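Local coordinates for protein of unknown function DUF574 (PDB 3GIW) that is probably an S-adenosylmethionine-dependent methyltransferase with a Rossmann-type fold, whose methyl-accepting substrate is not known, at residues G181-L186 and L196-G201; G78-L83 and Q100-E105; V166-H171 and I267-A272; R68-L73 and H96-S101. One frame throughout, in Å; residues are numbered along the deposited sequence.

Contact 1: G181-L186 and L196-G201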
loop_
_atom_site.group_PDB
_atom_site.type_symbol
_atom_site.label_atom_id
_atom_site.label_comp_id
_atom_site.label_asym_id
_atom_site.label_seq_id
_atom_site.Cartn_x
_atom_site.Cartn_y
_atom_site.Cartn_z
ATOM N N GLY A 181 3.407 -16.095 -0.131
ATOM C CA GLY A 181 4.817 -16.441 0.046
ATOM C C GLY A 181 5.777 -15.282 -0.082
ATOM O O GLY A 181 6.743 -15.170 0.678
ATOM N N ILE A 182 5.529 -14.416 -1.042
ATOM C CA ILE A 182 6.389 -13.250 -1.259
ATOM C C ILE A 182 6.311 -12.336 -0.039
ATOM O O ILE A 182 7.350 -11.906 0.504
ATOM C CB ILE A 182 5.928 -12.445 -2.462
ATOM C CG1 ILE A 182 6.199 -13.254 -3.721
ATOM C CG2 ILE A 182 6.614 -11.030 -2.516
ATOM C CD1 ILE A 182 5.586 -12.615 -4.939
ATOM N N VAL A 183 5.106 -12.029 0.420
ATOM C CA VAL A 183 4.975 -11.165 1.584
ATOM C C VAL A 183 5.677 -11.774 2.804
ATOM O O VAL A 183 6.425 -11.061 3.524
ATOM C CB VAL A 183 3.499 -10.854 1.867
ATOM C CG1 VAL A 183 3.350 -10.261 3.275
ATOM C CG2 VAL A 183 2.944 -9.948 0.798
ATOM N N ARG A 184 5.468 -13.061 3.040
ATOM C CA ARG A 184 6.040 -13.685 4.214
ATOM C C ARG A 184 7.565 -13.828 4.068
ATOM O O ARG A 184 8.269 -13.834 5.071
ATOM C CB ARG A 184 5.268 -14.958 4.574
ATOM C CG ARG A 184 3.771 -14.563 4.903
ATOM C CD ARG A 184 3.639 -13.584 6.117
ATOM N NE ARG A 184 4.075 -14.320 7.314
ATOM C CZ ARG A 184 3.270 -14.942 8.163
ATOM N NH1 ARG A 184 1.966 -14.849 8.035
ATOM N NH2 ARG A 184 3.793 -15.632 9.179
ATOM N N ARG A 185 8.094 -13.924 2.857
ATOM C CA ARG A 185 9.549 -13.905 2.645
ATOM C C ARG A 185 10.165 -12.548 3.010
ATOM O O ARG A 185 11.248 -12.483 3.585
ATOM C CB ARG A 185 9.881 -14.252 1.197
ATOM C CG ARG A 185 11.340 -14.242 0.835
ATOM C CD ARG A 185 12.165 -15.235 1.708
ATOM N NE ARG A 185 13.595 -15.091 1.442
ATOM C CZ ARG A 185 14.410 -14.261 2.093
ATOM N NH1 ARG A 185 13.964 -13.526 3.082
ATOM N NH2 ARG A 185 15.707 -14.186 1.762
ATOM N N LEU A 186 9.470 -11.464 2.705
ATOM C CA LEU A 186 9.903 -10.141 3.155
ATOM C C LEU A 186 9.842 -9.944 4.662
ATOM O O LEU A 186 10.655 -9.185 5.227
ATOM C CB LEU A 186 9.091 -9.025 2.466
ATOM C CG LEU A 186 9.300 -8.930 0.956
ATOM C CD1 LEU A 186 8.185 -8.099 0.282
ATOM C CD2 LEU A 186 10.675 -8.360 0.661
ATOM N N LEU A 196 3.272 -6.264 10.171
ATOM C CA LEU A 196 2.798 -6.326 8.782
ATOM C C LEU A 196 1.508 -5.521 8.735
ATOM O O LEU A 196 0.604 -5.763 9.524
ATOM C CB LEU A 196 2.549 -7.773 8.377
ATOM C CG LEU A 196 1.936 -7.959 6.974
ATOM C CD1 LEU A 196 2.832 -7.445 5.838
ATOM C CD2 LEU A 196 1.595 -9.454 6.735
ATOM N N ALA A 197 1.428 -4.585 7.795
ATOM C CA ALA A 197 0.215 -3.773 7.540
ATOM C C ALA A 197 -0.104 -3.920 6.052
ATOM O O ALA A 197 0.768 -3.669 5.206
ATOM C CB ALA A 197 0.415 -2.300 7.885
HETATM N N MSE A 198 -1.346 -4.262 5.744
HETATM C CA MSE A 198 -1.768 -4.440 4.370
HETATM C C MSE A 198 -3.160 -3.894 4.108
HETATM O O MSE A 198 -4.040 -3.917 4.941
HETATM C CB MSE A 198 -1.801 -5.928 3.983
HETATM C CG MSE A 198 -0.480 -6.690 4.225
HETATM SE SE MSE A 198 -0.597 -8.515 3.532
HETATM C CE MSE A 198 -0.697 -8.088 1.654
ATOM N N SER A 199 -3.382 -3.476 2.864
ATOM C CA SER A 199 -4.748 -3.346 2.323
ATOM C C SER A 199 -4.861 -4.314 1.145
ATOM O O SER A 199 -3.948 -4.381 0.274
ATOM C CB SER A 199 -5.128 -1.924 1.969
ATOM O OG SER A 199 -4.344 -1.407 0.935
ATOM N N ILE A 200 -5.966 -5.055 1.089
ATOM C CA ILE A 200 -6.179 -6.169 0.183
ATOM C C ILE A 200 -7.520 -6.015 -0.562
ATOM O O ILE A 200 -8.586 -5.926 0.065
ATOM C CB ILE A 200 -6.182 -7.497 0.993
ATOM C CG1 ILE A 200 -4.822 -7.713 1.694
ATOM C CG2 ILE A 200 -6.476 -8.733 0.121
ATOM C CD1 ILE A 200 -4.784 -8.821 2.748
ATOM N N GLY A 201 -7.451 -5.987 -1.894
ATOM C CA GLY A 201 -8.648 -5.759 -2.714
ATOM C C GLY A 201 -9.611 -6.952 -2.638
ATOM O O GLY A 201 -9.181 -8.136 -2.583
#
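Val183 meets Leu196 and Met198 through a first torsion that splits its two methyls between them. CG1 stands trans to the backbone N (chi1 165°) and goes to Leu196, while CG2 stands trans to the carbonyl carbon and goes to Met198. Leu196 is also extended at its first torsion, and this lifts its isobutyl fork off the strand toward the helix. Val183 CG1 lies 3.8 Å from Leu196 CD1 and 4.0 Å from Leu196 CD2, resting against both prongs. The two side chains cross nearly at right angles. Met198, a selenomethionine, folds at its last torsion (chi3 67°). The fold brings its terminal methyl to the helix, with Met198 CE 4.2 Å from Val183 CG2.

Leu196 and Met198 are two apart on the strand and face the same way, and the valine fits against both. The helix of 181-186 links the parallel strands 163-167 and 195-201 in a beta-alpha-beta unit. Phe235 and Phe236 from a nearby loop pack onto Met198 and Leu196. The side chain of Met140, which binds S-adenosyl-L-homocysteine, is about 5 Å from that of Val183.

No hydrogen bond or charge pair crosses between the segments. The contact is buried and rests on methyl packing alone, which implies that shape and the exclusion of water, not directed bonds, hold helix to strand here.

Contact 2: G78-L83 and Q100-E105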
loop_
_atom_site.group_PDB
_atom_site.type_symbol
_atom_site.label_atom_id
_atom_site.label_comp_id
_atom_site.label_asym_id
_atom_site.label_seq_id
_atom_site.Cartn_x
_atom_site.Cartn_y
_atom_site.Cartn_z
ATOM N N GLY A 78 5.109 2.254 18.787
ATOM C CA GLY A 78 6.490 2.692 19.004
ATOM C C GLY A 78 7.457 2.323 17.880
ATOM O O GLY A 78 8.681 2.330 18.069
ATOM N N ILE A 79 6.930 2.020 16.702
ATOM C CA ILE A 79 7.767 1.629 15.581
ATOM C C ILE A 79 8.474 2.843 14.970
ATOM O O ILE A 79 7.870 3.924 14.761
ATOM C CB ILE A 79 6.950 0.886 14.487
ATOM C CG1 ILE A 79 6.395 -0.448 15.028
ATOM C CG2 ILE A 79 7.790 0.683 13.211
ATOM C CD1 ILE A 79 7.493 -1.505 15.390
ATOM N N ARG A 80 9.769 2.686 14.711
ATOM C CA ARG A 80 10.614 3.764 14.207
ATOM C C ARG A 80 11.284 3.423 12.876
ATOM O O ARG A 80 12.132 4.192 12.413
ATOM C CB ARG A 80 11.703 4.119 15.250
ATOM C CG ARG A 80 11.153 4.550 16.602
ATOM C CD ARG A 80 10.577 5.939 16.539
ATOM N NE ARG A 80 9.924 6.323 17.794
ATOM C CZ ARG A 80 8.625 6.229 18.065
ATOM N NH1 ARG A 80 7.726 5.781 17.175
ATOM N NH2 ARG A 80 8.197 6.618 19.255
ATOM N N GLN A 81 10.907 2.293 12.267
ATOM C CA GLN A 81 11.453 1.864 10.988
ATOM C C GLN A 81 10.351 1.263 10.138
ATOM O O GLN A 81 9.579 0.422 10.608
ATOM C CB GLN A 81 12.518 0.781 11.214
ATOM C CG GLN A 81 13.676 1.224 12.100
ATOM C CD GLN A 81 14.824 0.256 12.037
ATOM O OE1 GLN A 81 15.934 0.613 11.582
ATOM N NE2 GLN A 81 14.573 -0.994 12.475
ATOM N N PHE A 82 10.306 1.654 8.865
ATOM C CA PHE A 82 9.261 1.217 7.940
ATOM C C PHE A 82 9.878 0.813 6.605
ATOM O O PHE A 82 10.773 1.508 6.095
ATOM C CB PHE A 82 8.258 2.375 7.696
ATOM C CG PHE A 82 7.551 2.829 8.931
ATOM C CD1 PHE A 82 8.210 3.623 9.880
ATOM C CD2 PHE A 82 6.247 2.427 9.187
ATOM C CE1 PHE A 82 7.572 4.031 11.068
ATOM C CE2 PHE A 82 5.627 2.820 10.379
ATOM C CZ PHE A 82 6.276 3.616 11.290
ATOM N N LEU A 83 9.363 -0.275 6.037
ATOM C CA LEU A 83 9.675 -0.754 4.713
ATOM C C LEU A 83 8.363 -0.804 3.914
ATOM O O LEU A 83 7.513 -1.648 4.169
ATOM C CB LEU A 83 10.324 -2.136 4.785
ATOM C CG LEU A 83 10.695 -2.779 3.450
ATOM C CD1 LEU A 83 11.497 -1.887 2.509
ATOM C CD2 LEU A 83 11.449 -4.124 3.668
ATOM N N GLN A 100 7.774 10.661 10.937
ATOM C CA GLN A 100 8.758 11.628 11.456
ATOM C C GLN A 100 8.149 12.784 12.277
ATOM O O GLN A 100 8.831 13.370 13.135
ATOM C CB GLN A 100 9.685 12.124 10.326
ATOM C CG GLN A 100 10.691 11.028 9.865
ATOM C CD GLN A 100 11.610 11.442 8.734
ATOM O OE1 GLN A 100 11.454 12.519 8.147
ATOM N NE2 GLN A 100 12.602 10.617 8.459
ATOM N N SER A 101 6.876 13.078 12.037
ATOM C CA SER A 101 6.145 14.024 12.880
ATOM C C SER A 101 5.946 13.448 14.279
ATOM O O SER A 101 5.885 14.192 15.257
ATOM C CB SER A 101 4.795 14.392 12.247
ATOM O OG SER A 101 3.865 13.324 12.268
ATOM N N VAL A 102 5.848 12.126 14.383
ATOM C CA VAL A 102 5.701 11.478 15.692
ATOM C C VAL A 102 7.057 11.347 16.380
ATOM O O VAL A 102 7.183 11.615 17.578
ATOM C CB VAL A 102 5.024 10.080 15.580
ATOM C CG1 VAL A 102 5.038 9.369 16.944
ATOM C CG2 VAL A 102 3.603 10.207 15.047
ATOM N N ALA A 103 8.066 10.925 15.623
ATOM C CA ALA A 103 9.385 10.659 16.127
ATOM C C ALA A 103 10.367 10.996 15.000
ATOM O O ALA A 103 10.482 10.234 14.022
ATOM C CB ALA A 103 9.503 9.179 16.550
ATOM N N PRO A 104 11.036 12.163 15.093
ATOM C CA PRO A 104 11.911 12.613 14.002
ATOM C C PRO A 104 12.997 11.649 13.560
ATOM O O PRO A 104 13.419 11.692 12.400
ATOM C CB PRO A 104 12.552 13.898 14.554
ATOM C CG PRO A 104 11.685 14.324 15.632
ATOM C CD PRO A 104 10.978 13.141 16.193
ATOM N N GLU A 105 13.436 10.769 14.461
ATOM C CA GLU A 105 14.484 9.808 14.145
ATOM C C GLU A 105 14.011 8.622 13.292
ATOM O O GLU A 105 14.826 7.779 12.894
ATOM C CB GLU A 105 15.159 9.318 15.448
ATOM C CG GLU A 105 14.369 8.359 16.334
ATOM C CD GLU A 105 13.308 9.015 17.215
ATOM O OE1 GLU A 105 13.078 10.240 17.090
ATOM O OE2 GLU A 105 12.702 8.274 18.052
HETATM O O HOH W 1 10.849 8.490 19.999
#
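The guanidinium of Arg80 is sandwiched. Ala103 CB sits over one face, off toward the rim, in a close approach of 3.1 Å to Arg80 NE. Gly78 O lies over the opposite face, 3.6 Å above the plane. At the edge is Glu105 OE2, 3.4 Å from Arg80 NE in a rather long salt bridge. The carboxylate is turned 82° from the guanidinium. Water 1 bridges the same pair: it accepts from Arg80 NE and donates to Glu105 OE2 at 2.7 Å.

The other end is tied to the arginine's own side. Arg80 NH1 donates to Ile79 O (3.0 Å) from above the carbonyl plane, and also to Ala74 O. These bonds fix the rotation of the flat group. A leucine in place of Arg80 would probably leave Glu105 without its charged mate and the carbonyl oxygens of Ala74 and Ile79 without this donor.

The contact lies away from the cofactor site. Arg80 precedes strand 81-85, and Ala103 and Glu105 follow helix 95-102. Both belong to the beta-alpha-beta unit that leads on to strand 107-112. Through Ala74, the arginine also reaches the end of helix 55-75.

Contact 3: V166-H171 and I267-A272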
loop_
_atom_site.group_PDB
_atom_site.type_symbol
_atom_site.label_atom_id
_atom_site.label_comp_id
_atom_site.label_asym_id
_atom_site.label_seq_id
_atom_site.Cartn_x
_atom_site.Cartn_y
_atom_site.Cartn_z
ATOM N N VAL A 166 2.459 -3.077 2.941
ATOM C CA VAL A 166 2.179 -3.614 1.592
ATOM C C VAL A 166 0.729 -3.169 1.289
ATOM O O VAL A 166 -0.211 -3.925 1.525
ATOM C CB VAL A 166 2.354 -5.151 1.508
ATOM C CG1 VAL A 166 2.218 -5.603 0.074
ATOM C CG2 VAL A 166 3.754 -5.564 2.064
ATOM N N ILE A 167 0.601 -1.921 0.831
ATOM C CA ILE A 167 -0.677 -1.218 0.745
ATOM C C ILE A 167 -1.055 -0.944 -0.712
ATOM O O ILE A 167 -0.277 -0.423 -1.506
ATOM C CB ILE A 167 -0.586 0.077 1.566
ATOM C CG1 ILE A 167 -0.320 -0.283 3.044
ATOM C CG2 ILE A 167 -1.889 0.894 1.384
ATOM C CD1 ILE A 167 -0.092 0.874 4.010
ATOM N N ALA A 168 -2.256 -1.398 -1.078
ATOM C CA ALA A 168 -2.812 -1.131 -2.407
ATOM C C ALA A 168 -1.923 -1.691 -3.525
ATOM O O ALA A 168 -1.738 -1.068 -4.579
ATOM C CB ALA A 168 -3.094 0.394 -2.593
ATOM N N ILE A 169 -1.347 -2.876 -3.296
ATOM C CA ILE A 169 -0.462 -3.514 -4.289
ATOM C C ILE A 169 -0.714 -5.013 -4.512
ATOM O O ILE A 169 -0.580 -5.520 -5.630
ATOM C CB ILE A 169 1.040 -3.304 -3.923
ATOM C CG1 ILE A 169 1.935 -4.088 -4.898
ATOM C CG2 ILE A 169 1.327 -3.743 -2.513
ATOM C CD1 ILE A 169 3.369 -3.632 -4.913
ATOM N N VAL A 170 -1.086 -5.744 -3.468
ATOM C CA VAL A 170 -1.046 -7.178 -3.537
ATOM C C VAL A 170 -2.043 -7.790 -4.543
ATOM O O VAL A 170 -1.840 -8.916 -5.083
ATOM C CB VAL A 170 -1.161 -7.792 -2.103
ATOM C CG1 VAL A 170 -2.617 -7.943 -1.660
ATOM C CG2 VAL A 170 -0.414 -9.131 -2.082
ATOM N N HIS A 171 -3.127 -7.079 -4.813
ATOM C CA HIS A 171 -4.121 -7.574 -5.781
ATOM C C HIS A 171 -3.588 -7.552 -7.222
ATOM O O HIS A 171 -4.207 -8.126 -8.114
ATOM C CB HIS A 171 -5.432 -6.797 -5.668
ATOM C CG HIS A 171 -5.246 -5.391 -5.216
ATOM N ND1 HIS A 171 -5.331 -5.012 -3.897
ATOM C CD2 HIS A 171 -4.846 -4.295 -5.897
ATOM C CE1 HIS A 171 -5.093 -3.716 -3.802
ATOM N NE2 HIS A 171 -4.790 -3.257 -5.004
ATOM N N ILE A 267 -16.594 0.469 -0.749
ATOM C CA ILE A 267 -15.239 0.210 -0.242
ATOM C C ILE A 267 -14.876 -1.232 -0.645
ATOM O O ILE A 267 -15.573 -2.169 -0.249
ATOM C CB ILE A 267 -15.178 0.409 1.321
ATOM C CG1 ILE A 267 -15.525 1.844 1.709
ATOM C CG2 ILE A 267 -13.799 -0.037 1.885
ATOM C CD1 ILE A 267 -14.538 2.896 1.195
ATOM N N ALA A 268 -13.785 -1.406 -1.371
ATOM C CA ALA A 268 -13.377 -2.728 -1.867
ATOM C C ALA A 268 -11.976 -3.098 -1.370
ATOM O O ALA A 268 -11.247 -3.823 -2.072
ATOM C CB ALA A 268 -13.463 -2.808 -3.431
HETATM N N MSE A 269 -11.570 -2.587 -0.199
HETATM C CA MSE A 269 -10.310 -2.956 0.447
HETATM C C MSE A 269 -10.572 -3.441 1.839
HETATM O O MSE A 269 -11.243 -2.756 2.606
HETATM C CB MSE A 269 -9.340 -1.785 0.663
HETATM C CG MSE A 269 -8.681 -1.226 -0.459
HETATM SE SE MSE A 269 -7.489 -2.375 -1.439
HETATM C CE MSE A 269 -6.838 -0.890 -2.433
ATOM N N TYR A 270 -10.000 -4.583 2.181
ATOM C CA TYR A 270 -9.757 -4.960 3.571
ATOM C C TYR A 270 -8.474 -4.304 4.049
ATOM O O TYR A 270 -7.521 -4.157 3.273
ATOM C CB TYR A 270 -9.602 -6.471 3.716
ATOM C CG TYR A 270 -10.865 -7.261 3.530
ATOM C CD1 TYR A 270 -11.950 -7.108 4.378
ATOM C CD2 TYR A 270 -10.962 -8.215 2.523
ATOM C CE1 TYR A 270 -13.091 -7.860 4.226
ATOM C CE2 TYR A 270 -12.129 -8.976 2.359
ATOM C CZ TYR A 270 -13.188 -8.781 3.207
ATOM O OH TYR A 270 -14.375 -9.507 3.109
ATOM N N GLY A 271 -8.423 -3.945 5.315
ATOM C CA GLY A 271 -7.196 -3.497 5.970
ATOM C C GLY A 271 -6.936 -4.252 7.250
ATOM O O GLY A 271 -7.856 -4.715 7.910
ATOM N N ALA A 272 -5.640 -4.425 7.550
ATOM C CA ALA A 272 -5.226 -5.123 8.748
ATOM C C ALA A 272 -3.789 -4.811 9.107
ATOM O O ALA A 272 -2.962 -4.510 8.230
ATOM C CB ALA A 272 -5.382 -6.664 8.557
#
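Met269 packs most closely against the ring of His171, at the buried end of the contact. Met269 is a selenomethionine, and its chain bends at the second torsion (chi2 -63°), which turns the selenium and terminal methyl toward 166-171. Two neighbouring atoms then press on one ring carbon: Met269 SE and Met269 CE each lie 3.6 Å from His171 CE1. The selenium is 4.6 Å from the ring centroid and 61° off the normal. This is an oblique Met-aromatic contact. The two side chains cross at about a right angle. The histidine was modelled in two conformers, and this account holds for one of them.

The other part is looser. Met269 CE is 4.0 Å from Ala168 CB, a touch of one methyl on another. Ala168 is partly exposed and has a left-handed backbone (phi 60°), where the chain turns after strand 163-167. Its side chain lies close to Asn62 and Tyr28, which bind S-adenosyl-L-homocysteine, placing this side at the cofactor pocket.

Strand 195-201 lies between strands 163-167 and 269-275 in the sheet, and the contact reaches across it. Residues of that middle strand hold the polar atoms: Gly201 N bonds His171 ND1, and Ser199 OG bonds Ala168 N. His171 NE2 bonds an unidentified ligand, probably from the crystallisation liquor.

The chemistry is therefore divided. The selenium and its methyl give soft, weakly directional packing, while the polar atoms of the imidazole find their partners elsewhere.

Contact 4: R68-L73 and H96-S101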
loop_
_atom_site.group_PDB
_atom_site.type_symbol
_atom_site.label_atom_id
_atom_site.label_comp_id
_atom_site.label_asym_id
_atom_site.label_seq_id
_atom_site.Cartn_x
_atom_site.Cartn_y
_atom_site.Cartn_z
ATOM N N ARG A 68 -3.950 6.433 9.003
ATOM C CA ARG A 68 -4.304 5.990 10.344
ATOM C C ARG A 68 -3.441 4.789 10.781
ATOM O O ARG A 68 -3.042 4.721 11.946
ATOM C CB ARG A 68 -5.797 5.652 10.437
ATOM C CG ARG A 68 -6.690 6.809 10.119
ATOM C CD ARG A 68 -8.114 6.591 10.564
ATOM N NE ARG A 68 -8.751 5.364 10.091
ATOM C CZ ARG A 68 -9.173 5.153 8.847
ATOM N NH1 ARG A 68 -9.050 6.082 7.913
ATOM N NH2 ARG A 68 -9.686 3.974 8.510
ATOM N N ALA A 69 -3.147 3.863 9.873
ATOM C CA ALA A 69 -2.335 2.694 10.208
ATOM C C ALA A 69 -0.898 3.098 10.569
ATOM O O ALA A 69 -0.342 2.604 11.571
ATOM C CB ALA A 69 -2.375 1.657 9.108
ATOM N N VAL A 70 -0.303 3.997 9.779
ATOM C CA VAL A 70 1.067 4.433 10.051
ATOM C C VAL A 70 1.126 5.240 11.346
ATOM O O VAL A 70 2.054 5.038 12.168
ATOM C CB VAL A 70 1.644 5.210 8.850
ATOM C CG1 VAL A 70 2.993 5.876 9.193
ATOM C CG2 VAL A 70 1.802 4.251 7.637
ATOM N N ALA A 71 0.144 6.113 11.580
ATOM C CA ALA A 71 0.076 6.837 12.850
ATOM C C ALA A 71 -0.035 5.883 14.066
ATOM O O ALA A 71 0.688 6.044 15.051
ATOM C CB ALA A 71 -1.089 7.818 12.820
ATOM N N HIS A 72 -0.881 4.866 13.983
ATOM C CA HIS A 72 -0.971 3.844 15.015
ATOM C C HIS A 72 0.387 3.172 15.254
ATOM O O HIS A 72 0.819 2.974 16.393
ATOM C CB HIS A 72 -1.970 2.756 14.616
ATOM C CG HIS A 72 -2.099 1.656 15.627
ATOM N ND1 HIS A 72 -2.951 1.749 16.708
ATOM C CD2 HIS A 72 -1.452 0.471 15.756
ATOM C CE1 HIS A 72 -2.829 0.664 17.452
ATOM N NE2 HIS A 72 -1.943 -0.136 16.887
ATOM N N LEU A 73 1.020 2.727 14.177
ATOM C CA LEU A 73 2.301 2.035 14.271
ATOM C C LEU A 73 3.377 2.914 14.939
ATOM O O LEU A 73 4.124 2.433 15.806
ATOM C CB LEU A 73 2.736 1.570 12.897
ATOM C CG LEU A 73 2.015 0.329 12.347
ATOM C CD1 LEU A 73 2.198 0.246 10.826
ATOM C CD2 LEU A 73 2.484 -0.961 13.063
ATOM N N HIS A 96 6.640 8.678 5.473
ATOM C CA HIS A 96 7.703 9.190 6.358
ATOM C C HIS A 96 7.385 10.496 7.071
ATOM O O HIS A 96 7.945 10.771 8.140
ATOM C CB HIS A 96 9.088 9.276 5.653
ATOM C CG HIS A 96 9.296 10.499 4.826
ATOM N ND1 HIS A 96 8.812 10.609 3.538
ATOM C CD2 HIS A 96 9.963 11.648 5.092
ATOM C CE1 HIS A 96 9.168 11.795 3.053
ATOM N NE2 HIS A 96 9.853 12.446 3.978
ATOM N N GLU A 97 6.549 11.312 6.447
ATOM C CA GLU A 97 6.183 12.604 7.030
ATOM C C GLU A 97 5.301 12.352 8.257
ATOM O O GLU A 97 5.449 13.035 9.283
ATOM C CB GLU A 97 5.509 13.476 5.963
ATOM C CG GLU A 97 6.486 13.840 4.856
ATOM C CD GLU A 97 5.832 14.336 3.557
ATOM O OE1 GLU A 97 4.618 14.421 3.441
ATOM O OE2 GLU A 97 6.590 14.617 2.608
ATOM N N ILE A 98 4.432 11.349 8.173
ATOM C CA ILE A 98 3.604 10.958 9.326
ATOM C C ILE A 98 4.501 10.395 10.440
ATOM O O ILE A 98 4.420 10.831 11.599
ATOM C CB ILE A 98 2.520 9.949 8.922
ATOM C CG1 ILE A 98 1.507 10.600 7.989
ATOM C CG2 ILE A 98 1.811 9.374 10.177
ATOM C CD1 ILE A 98 0.623 9.571 7.298
ATOM N N ALA A 99 5.368 9.440 10.095
ATOM C CA ALA A 99 6.229 8.791 11.093
ATOM C C ALA A 99 7.162 9.806 11.744
ATOM O O ALA A 99 7.336 9.823 12.960
ATOM C CB ALA A 99 7.038 7.670 10.440
ATOM N N GLN A 100 7.774 10.661 10.937
ATOM C CA GLN A 100 8.758 11.628 11.456
ATOM C C GLN A 100 8.149 12.784 12.277
ATOM O O GLN A 100 8.831 13.370 13.135
ATOM C CB GLN A 100 9.685 12.124 10.326
ATOM C CG GLN A 100 10.691 11.028 9.865
ATOM C CD GLN A 100 11.610 11.442 8.734
ATOM O OE1 GLN A 100 11.454 12.519 8.147
ATOM N NE2 GLN A 100 12.602 10.617 8.459
ATOM N N SER A 101 6.876 13.078 12.037
ATOM C CA SER A 101 6.145 14.024 12.880
ATOM C C SER A 101 5.946 13.448 14.279
ATOM O O SER A 101 5.885 14.192 15.257
ATOM C CB SER A 101 4.795 14.392 12.247
ATOM O OG SER A 101 3.865 13.324 12.268
#
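Val70 and Ile98 face each other across two neighbouring helices, their side chains meeting at a slant. One methyl from each does most of the touching: Val70 CG1 lies 3.8 Å from Ile98 CG2. The same valine methyl also comes to 4.1 Å from Ile98 CB, so it rests beside the branch point. Each of these two methyls stands trans to its own backbone N, with chi1 171° for Val70. That setting points both of them into the space between the helices.

Ile98 CG2 reaches further, to the backbone of the opposing helix. It lies 3.9 Å from Ala71 N and 4.2 Å from Ala71 CB. The small alanine side chain lets the isoleucine methyl come down on the helix surface. In return, Val70 CG1 approaches the backbone of the other helix at Ala99 N, more loosely, at 4.4 Å.

The short helical segments 68-73 and 96-101 run in roughly the same direction, with an angle of 29° between them and their axes 9.1 Å apart. They belong to helices 55-75 and 95-102, which lie side by side on one face of the Rossmann-type sheet. Phe82 of strand 81-85 lies under the pair, touching Leu73 on one helix and Ala99 on the other.

Within the second helix, the carbonyl of Ile98 takes a bond from the side chain of Ser101, with Ser101 OG 2.6 Å from Ile98 O. Pro93, in the loop before this helix, packs on Ile98. The side chain of Arg63, a residue that binds S-adenosyl-L-homocysteine, is about 7 Å from that of Ile98.

How the contacts relate
Contacts 4 and 2 come first along the chain and share Gln100 and Ser101 of helix 95-102. Their centres are about 7 Å apart, and Ile79 N probably bonds Leu73 O between them. Contact 1 is nested within the loop closed by contact 3. Their centres are about 10 Å apart, and strand 195-201 of contact 1 is hydrogen-bonded to both strands of contact 3. Between the two pairs, contact centres lie about 18 to 22 Å apart. Contacts 1, 2 and 3 reach one seven-stranded sheet. The helix of contact 1 and the helix pair of contact 4 lie on opposite faces of the sheet, consistent with the three-layer fold of Rossmann-type methyltransferases.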